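Local coordinates for protein angel homolog 2 (Homo sapiens, PDB 6RW0) that removes 2',3'-cyclic phosphates as a phosphatase of the CCR4/nocturin family and probably binds the 3'-untranslated regions of mRNA, at residues F52-D63 with F96-Q107. Residues are numbered along the deposited sequence; the frame is centred on the assembly and turned at random.
Sequences FSVMSYNILSQD and FDADVLCLQEVQ. With MG (magnesium ion), chain B.
Met-55 meets Phe-96 at the start of a pair of parallel strands that is apolar there and polar and metal-binding at its end. Strands 52-58 and 100-104 run 12° apart, joined by alternating backbone bonds such as Cys-102 N to Met-55 O. The Met-55 chain runs straight from the backbone to SD and then bends (chi3 -84°), which brings CE to 3.6 Å from Phe-96 CD2; its CB meanwhile rests on Ala-98 CB and Leu-101 CD2. At the other end Glu-105 is gripped through both carboxylate oxygens. OE2 binds the magnesium ion at 2.3 Å, five waters completing the shell, and also accepts a hydrogen bond from Asn-58 ND2 at 3.2 Å from above the carboxylate plane; OE1 takes Ser-61 N on its anti side at 3.0 Å. Asn-58 ND2 also donates to Asp-236, while OD1 accepts Leu-60 N in an Asx turn. With an alanine here the amide is gone, and the turn that follows the strand would probably be less firmly held, Leu-60 N lacking its acceptor and Glu-105 OE2 one donor. Beyond the corner, extended Gln-107 presents OE1 to two donors in its carbonyl plane, Ser-61 OG and Asp-63 N, the latter at 2.8 Å. An asparagine and a metal-binding glutamate at the ends of adjacent central strands are the hallmark of the endonuclease/exonuclease/phosphatase (DNase I-like) active site.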
ATOM      1  N   PHE A  52       9.920  12.956  -9.654  1.00 19.49           N
ATOM      2  CA  PHE A  52      10.366  11.945  -8.680  1.00 18.83           C
ATOM      3  C   PHE A  52       9.610  10.660  -8.954  1.00 18.19           C
ATOM      4  O   PHE A  52       8.504  10.694  -9.412  1.00 20.03           O
ATOM      5  CB  PHE A  52      10.169  12.423  -7.240  1.00 20.71           C
ATOM      6  CG  PHE A  52       8.736  12.598  -6.830  1.00 19.54           C
ATOM      7  CD1 PHE A  52       8.006  13.697  -7.226  1.00 19.89           C
ATOM      8  CD2 PHE A  52       8.112  11.640  -6.062  1.00 18.60           C
ATOM      9  CE1 PHE A  52       6.688  13.845  -6.847  1.00 20.41           C
ATOM     10  CE2 PHE A  52       6.794  11.791  -5.685  1.00 20.64           C
ATOM     11  CZ  PHE A  52       6.085  12.891  -6.075  1.00 21.38           C
ATOM     12  N   SER A  53      10.260   9.565  -8.633  1.00 18.77           N
ATOM     13  CA  SER A  53       9.695   8.237  -8.791  1.00 16.42           C
ATOM     14  C   SER A  53       9.421   7.588  -7.441  1.00 16.17           C
ATOM     15  O   SER A  53      10.080   7.887  -6.436  1.00 17.16           O
ATOM     16  CB  SER A  53      10.628   7.344  -9.610  1.00 18.06           C
ATOM     17  OG  SER A  53      11.910   7.267  -9.003  1.00 19.19           O
ATOM     18  N   VAL A  54       8.427   6.699  -7.437  1.00 17.58           N
ATOM     19  CA  VAL A  54       7.947   6.011  -6.246  1.00 16.30           C
ATOM     20  C   VAL A  54       7.776   4.536  -6.565  1.00 17.04           C
ATOM     21  O   VAL A  54       7.112   4.183  -7.549  1.00 17.94           O
ATOM     22  CB  VAL A  54       6.595   6.569  -5.755  1.00 17.29           C
ATOM     23  CG1 VAL A  54       6.119   5.802  -4.504  1.00 18.28           C
ATOM     24  CG2 VAL A  54       6.668   8.044  -5.476  1.00 18.15           C
ATOM     25  N   MET A  55       8.327   3.706  -5.706  1.00 16.48           N
ATOM     26  CA  MET A  55       8.191   2.245  -5.799  1.00 15.67           C
ATOM     27  C   MET A  55       7.402   1.750  -4.583  1.00 18.47           C
ATOM     28  O   MET A  55       7.743   2.171  -3.494  1.00 19.95           O
ATOM     29  CB  MET A  55       9.557   1.571  -5.798  1.00 18.68           C
ATOM     30  CG  MET A  55       9.443   0.073  -5.736  1.00 20.36           C
ATOM     31  SD  MET A  55      11.049  -0.730  -5.683  1.00 26.20           S
ATOM     32  CE  MET A  55      11.424  -0.762  -7.424  1.00 35.36           C
ATOM     33  N   SER A  56       6.372   0.930  -4.773  1.00 16.18           N
ATOM     34  CA  SER A  56       5.603   0.287  -3.682  1.00 15.28           C
ATOM     35  C   SER A  56       5.866  -1.211  -3.811  1.00 13.98           C
ATOM     36  O   SER A  56       5.624  -1.726  -4.874  1.00 15.87           O
ATOM     37  CB  SER A  56       4.145   0.606  -3.743  1.00 17.86           C
ATOM     38  OG  SER A  56       3.488   0.069  -2.619  1.00 19.14           O
ATOM     39  N   TYR A  57       6.372  -1.867  -2.781  1.00 14.37           N
ATOM     40  CA  TYR A  57       6.744  -3.287  -2.904  1.00 14.85           C
ATOM     41  C   TYR A  57       6.491  -4.031  -1.591  1.00 13.47           C
ATOM     42  O   TYR A  57       7.126  -3.691  -0.619  1.00 13.73           O
ATOM     43  CB  TYR A  57       8.227  -3.362  -3.277  1.00 14.38           C
ATOM     44  CG  TYR A  57       8.734  -4.668  -3.834  1.00 14.86           C
ATOM     45  CD1 TYR A  57       7.884  -5.713  -4.129  1.00 14.43           C
ATOM     46  CD2 TYR A  57      10.070  -4.814  -4.114  1.00 15.23           C
ATOM     47  CE1 TYR A  57       8.365  -6.892  -4.666  1.00 15.78           C
ATOM     48  CE2 TYR A  57      10.567  -5.982  -4.655  1.00 15.15           C
ATOM     49  CZ  TYR A  57       9.713  -7.027  -4.920  1.00 15.30           C
ATOM     50  OH  TYR A  57      10.186  -8.185  -5.451  1.00 17.37           O
ATOM     51  N   ASN A  58       5.627  -5.039  -1.603  1.00 13.26           N
ATOM     52  CA  ASN A  58       5.464  -5.967  -0.468  1.00 13.50           C
ATOM     53  C   ASN A  58       6.532  -7.039  -0.737  1.00 12.30           C
ATOM     54  O   ASN A  58       6.377  -7.757  -1.691  1.00 13.77           O
ATOM     55  CB  ASN A  58       4.037  -6.498  -0.415  1.00 13.72           C
ATOM     56  CG  ASN A  58       3.858  -7.545   0.657  1.00 15.58           C
ATOM     57  OD1 ASN A  58       4.782  -8.247   0.986  1.00 14.81           O
ATOM     58  ND2 ASN A  58       2.660  -7.654   1.184  1.00 15.13           N
ATOM     59  N   ILE A  59       7.590  -7.101   0.068  1.00 13.97           N
ATOM     60  CA  ILE A  59       8.787  -7.937  -0.230  1.00 14.15           C
ATOM     61  C   ILE A  59       8.673  -9.351   0.335  1.00 14.09           C
ATOM     62  O   ILE A  59       9.553 -10.123   0.051  1.00 15.11           O
ATOM     63  CB  ILE A  59      10.069  -7.217   0.235  1.00 13.84           C
ATOM     64  CG1 ILE A  59      10.200  -7.136   1.760  1.00 14.66           C
ATOM     65  CG2 ILE A  59      10.159  -5.846  -0.412  1.00 15.99           C
ATOM     66  CD1 ILE A  59      11.554  -6.668   2.223  1.00 16.87           C
ATOM     67  N   LEU A  60       7.624  -9.654   1.089  1.00 14.45           N
ATOM     68  CA  LEU A  60       7.365 -10.967   1.683  1.00 14.41           C
ATOM     69  C   LEU A  60       8.315 -11.228   2.853  1.00 14.42           C
ATOM     70  O   LEU A  60       9.509 -11.473   2.664  1.00 15.60           O
ATOM     71  CB  LEU A  60       7.368 -12.103   0.652  1.00 14.55           C
ATOM     72  CG  LEU A  60       7.147 -13.521   1.195  1.00 14.78           C
ATOM     73  CD1 LEU A  60       5.867 -13.691   1.989  1.00 16.40           C
ATOM     74  CD2 LEU A  60       7.186 -14.495   0.012  1.00 17.01           C
ATOM     75  N   SER A  61       7.779 -11.170   4.065  1.00 15.37           N
ATOM     76  CA  SER A  61       8.563 -11.448   5.262  1.00 14.16           C
ATOM     77  C   SER A  61       8.897 -12.929   5.338  1.00 15.11           C
ATOM     78  O   SER A  61       8.035 -13.778   5.108  1.00 15.43           O
ATOM     79  CB  SER A  61       7.726 -11.027   6.470  1.00 17.67           C
ATOM     80  OG  SER A  61       8.003 -11.792   7.633  1.00 18.35           O
ATOM     81  N   GLN A  62      10.154 -13.248   5.663  1.00 14.03           N
ATOM     82  CA  GLN A  62      10.550 -14.655   5.736  1.00 14.73           C
ATOM     83  C   GLN A  62       9.745 -15.418   6.783  1.00 15.48           C
ATOM     84  O   GLN A  62       9.347 -16.572   6.548  1.00 15.86           O
ATOM     85  CB  GLN A  62      12.045 -14.785   6.031  1.00 16.19           C
ATOM     86  CG  GLN A  62      12.565 -16.201   5.834  1.00 16.77           C
ATOM     87  CD  GLN A  62      12.541 -16.622   4.372  1.00 15.33           C
ATOM     88  OE1 GLN A  62      12.600 -15.786   3.480  1.00 17.16           O
ATOM     89  NE2 GLN A  62      12.485 -17.927   4.127  1.00 18.06           N
ATOM     90  N   ASP A  63       9.519 -14.815   7.959  1.00 16.06           N
ATOM     91  CA  ASP A  63       8.734 -15.487   8.988  1.00 16.91           C
ATOM     92  C   ASP A  63       7.333 -15.795   8.471  1.00 17.19           C
ATOM     93  O   ASP A  63       6.794 -16.879   8.719  1.00 17.80           O
ATOM     94  CB  ASP A  63       8.594 -14.616  10.239  1.00 18.52           C
ATOM     95  CG  ASP A  63       9.845 -14.564  11.094  1.00 20.45           C
ATOM     96  OD1 ASP A  63      10.848 -15.236  10.788  1.00 23.83           O
ATOM     97  OD2 ASP A  63       9.813 -13.823  12.103  1.00 23.54           O
ATOM     98  N   PHE A  96      15.925  -0.220 -10.310  1.00 19.40           N
ATOM     99  CA  PHE A  96      14.955   0.828 -10.593  1.00 20.91           C
ATOM    100  C   PHE A  96      15.356   2.167 -10.011  1.00 19.43           C
ATOM    101  O   PHE A  96      14.907   3.198 -10.521  1.00 22.50           O
ATOM    102  CB  PHE A  96      13.563   0.388 -10.149  1.00 22.25           C
ATOM    103  CG  PHE A  96      13.011  -0.717 -11.005  1.00 24.70           C
ATOM    104  CD1 PHE A  96      12.739  -0.500 -12.343  1.00 28.12           C
ATOM    105  CD2 PHE A  96      12.808  -1.975 -10.484  1.00 29.39           C
ATOM    106  CE1 PHE A  96      12.260  -1.525 -13.144  1.00 30.98           C
ATOM    107  CE2 PHE A  96      12.323  -2.992 -11.278  1.00 32.21           C
ATOM    108  CZ  PHE A  96      12.051  -2.765 -12.606  1.00 31.45           C
ATOM    109  N   ASP A  97      16.195   2.178  -8.978  1.00 19.13           N
ATOM    110  CA  ASP A  97      16.753   3.422  -8.441  1.00 19.47           C
ATOM    111  C   ASP A  97      15.663   4.464  -8.182  1.00 19.03           C
ATOM    112  O   ASP A  97      15.800   5.642  -8.516  1.00 20.33           O
ATOM    113  CB  ASP A  97      17.846   3.960  -9.373  1.00 22.48           C
ATOM    114  CG  ASP A  97      18.661   5.076  -8.741  1.00 25.51           C
ATOM    115  OD1 ASP A  97      18.955   4.949  -7.538  1.00 27.62           O
ATOM    116  OD2 ASP A  97      19.040   6.044  -9.451  1.00 29.22           O
ATOM    117  N   ALA A  98      14.581   4.027  -7.541  1.00 17.33           N
ATOM    118  CA  ALA A  98      13.464   4.930  -7.292  1.00 16.93           C
ATOM    119  C   ALA A  98      13.814   5.965  -6.224  1.00 16.38           C
ATOM    120  O   ALA A  98      14.565   5.696  -5.286  1.00 18.11           O
ATOM    121  CB  ALA A  98      12.237   4.152  -6.829  1.00 18.44           C
ATOM    122  N   ASP A  99      13.211   7.149  -6.341  1.00 16.19           N
ATOM    123  CA  ASP A  99      13.488   8.209  -5.374  1.00 15.97           C
ATOM    124  C   ASP A  99      12.843   7.946  -4.018  1.00 16.35           C
ATOM    125  O   ASP A  99      13.374   8.386  -2.986  1.00 17.08           O
ATOM    126  CB  ASP A  99      12.988   9.544  -5.912  1.00 17.64           C
ATOM    127  CG  ASP A  99      13.709   9.965  -7.158  1.00 19.23           C
ATOM    128  OD1 ASP A  99      14.952   9.851  -7.196  1.00 21.81           O
ATOM    129  OD2 ASP A  99      13.041  10.405  -8.111  1.00 21.45           O
ATOM    130  N   VAL A 100      11.695   7.275  -4.001  1.00 16.60           N
ATOM    131  CA  VAL A 100      10.945   6.972  -2.787  1.00 15.35           C
ATOM    132  C   VAL A 100      10.597   5.496  -2.834  1.00 15.23           C
ATOM    133  O   VAL A 100      10.130   5.004  -3.871  1.00 16.56           O
ATOM    134  CB  VAL A 100       9.646   7.797  -2.700  1.00 16.60           C
ATOM    135  CG1 VAL A 100       8.858   7.438  -1.444  1.00 17.67           C
ATOM    136  CG2 VAL A 100       9.938   9.283  -2.714  1.00 18.45           C
ATOM    137  N   LEU A 101      10.821   4.792  -1.720  1.00 15.08           N
ATOM    138  CA  LEU A 101      10.433   3.397  -1.580  1.00 15.98           C
ATOM    139  C   LEU A 101       9.402   3.266  -0.474  1.00 14.44           C
ATOM    140  O   LEU A 101       9.614   3.744   0.647  1.00 17.51           O
ATOM    141  CB  LEU A 101      11.601   2.497  -1.183  1.00 18.19           C
ATOM    142  CG  LEU A 101      12.869   2.640  -1.993  1.00 18.40           C
ATOM    143  CD1 LEU A 101      13.919   1.748  -1.317  1.00 19.90           C
ATOM    144  CD2 LEU A 101      12.661   2.275  -3.430  1.00 20.88           C
ATOM    145  N   CYS A 102       8.291   2.619  -0.786  1.00 15.12           N
ATOM    146  CA  CYS A 102       7.265   2.274   0.188  1.00 14.95           C
ATOM    147  C   CYS A 102       7.245   0.758   0.228  1.00 14.20           C
ATOM    148  O   CYS A 102       6.780   0.119  -0.721  1.00 16.01           O
ATOM    149  CB  CYS A 102       5.910   2.830  -0.219  1.00 16.88           C
ATOM    150  SG  CYS A 102       5.839   4.630   0.060  1.00 18.92           S
ATOM    151  N   LEU A 103       7.773   0.184   1.303  1.00 13.43           N
ATOM    152  CA  LEU A 103       7.906  -1.257   1.423  1.00 13.53           C
ATOM    153  C   LEU A 103       6.952  -1.791   2.478  1.00 14.66           C
ATOM    154  O   LEU A 103       6.695  -1.142   3.497  1.00 14.79           O
ATOM    155  CB  LEU A 103       9.348  -1.627   1.788  1.00 15.27           C
ATOM    156  CG  LEU A 103      10.458  -1.044   0.900  1.00 15.32           C
ATOM    157  CD1 LEU A 103      11.833  -1.421   1.428  1.00 18.83           C
ATOM    158  CD2 LEU A 103      10.276  -1.499  -0.536  1.00 16.62           C
ATOM    159  N   GLN A 104       6.435  -2.990   2.231  1.00 14.04           N
ATOM    160  CA  GLN A 104       5.650  -3.719   3.209  1.00 12.94           C
ATOM    161  C   GLN A 104       6.283  -5.081   3.468  1.00 12.54           C
ATOM    162  O   GLN A 104       7.087  -5.577   2.679  1.00 14.08           O
ATOM    163  CB  GLN A 104       4.180  -3.863   2.773  1.00 14.98           C
ATOM    164  CG  GLN A 104       3.530  -2.544   2.308  1.00 14.51           C
ATOM    165  CD  GLN A 104       3.800  -2.235   0.856  1.00 13.50           C
ATOM    166  OE1 GLN A 104       3.900  -3.136   0.020  1.00 15.23           O
ATOM    167  NE2 GLN A 104       3.928  -0.958   0.542  1.00 14.96           N
ATOM    168  N   GLU A 105       5.887  -5.681   4.594  1.00 13.63           N
ATOM    169  CA  GLU A 105       6.412  -6.973   5.050  1.00 14.16           C
ATOM    170  C   GLU A 105       7.923  -6.931   5.259  1.00 14.11           C
ATOM    171  O   GLU A 105       8.641  -7.888   4.965  1.00 15.45           O
ATOM    172  CB  GLU A 105       5.958  -8.134   4.171  1.00 15.23           C
ATOM    173  CG  GLU A 105       4.475  -8.352   4.338  1.00 15.74           C
ATOM    174  CD  GLU A 105       3.998  -9.722   3.933  1.00 19.37           C
ATOM    175  OE1 GLU A 105       4.780 -10.705   4.023  1.00 18.21           O
ATOM    176  OE2 GLU A 105       2.815  -9.812   3.530  1.00 20.79           O
ATOM    177  N   VAL A 106       8.390  -5.804   5.790  1.00 14.15           N
ATOM    178  CA  VAL A 106       9.788  -5.597   6.149  1.00 13.55           C
ATOM    179  C   VAL A 106       9.982  -6.167   7.548  1.00 13.91           C
ATOM    180  O   VAL A 106       9.465  -5.620   8.527  1.00 15.39           O
ATOM    181  CB  VAL A 106      10.142  -4.105   6.089  1.00 14.01           C
ATOM    182  CG1 VAL A 106      11.549  -3.840   6.634  1.00 16.15           C
ATOM    183  CG2 VAL A 106       9.938  -3.590   4.664  1.00 15.17           C
ATOM    184  N   GLN A 107      10.717  -7.276   7.638  1.00 14.70           N
ATOM    185  CA  GLN A 107      10.891  -7.991   8.896  1.00 14.84           C
ATOM    186  C   GLN A 107      11.957  -7.312   9.749  1.00 14.47           C
ATOM    187  O   GLN A 107      13.027  -6.957   9.251  1.00 16.09           O
ATOM    188  CB  GLN A 107      11.276  -9.437   8.585  1.00 15.69           C
ATOM    189  CG  GLN A 107      11.332 -10.328   9.777  1.00 16.32           C
ATOM    190  CD  GLN A 107      11.392 -11.781   9.394  1.00 16.21           C
ATOM    191  OE1 GLN A 107      10.532 -12.271   8.665  1.00 17.88           O
ATOM    192  NE2 GLN A 107      12.420 -12.473   9.862  1.00 17.31           N
TER
HETATM  193 MG    MG B 601       1.867 -11.521   2.344  0.66 23.44          MG
HETATM  194  O   HOH W   1       2.884  -2.821  -2.466  1.00 17.62           O
HETATM  195  O   HOH W   2       3.766 -10.981   0.967  1.00 19.60           O
HETATM  196  O   HOH W   3       2.921 -12.745   3.833  1.00 26.54           O
HETATM  197  O   HOH W   4       1.361 -13.247   0.954  1.00 38.06           O
HETATM  198  O   HOH W   5      -0.340 -12.290   3.387  0.94 51.73           O
HETATM  199  O   HOH W   6       0.375 -10.732   0.838  0.94 45.58           O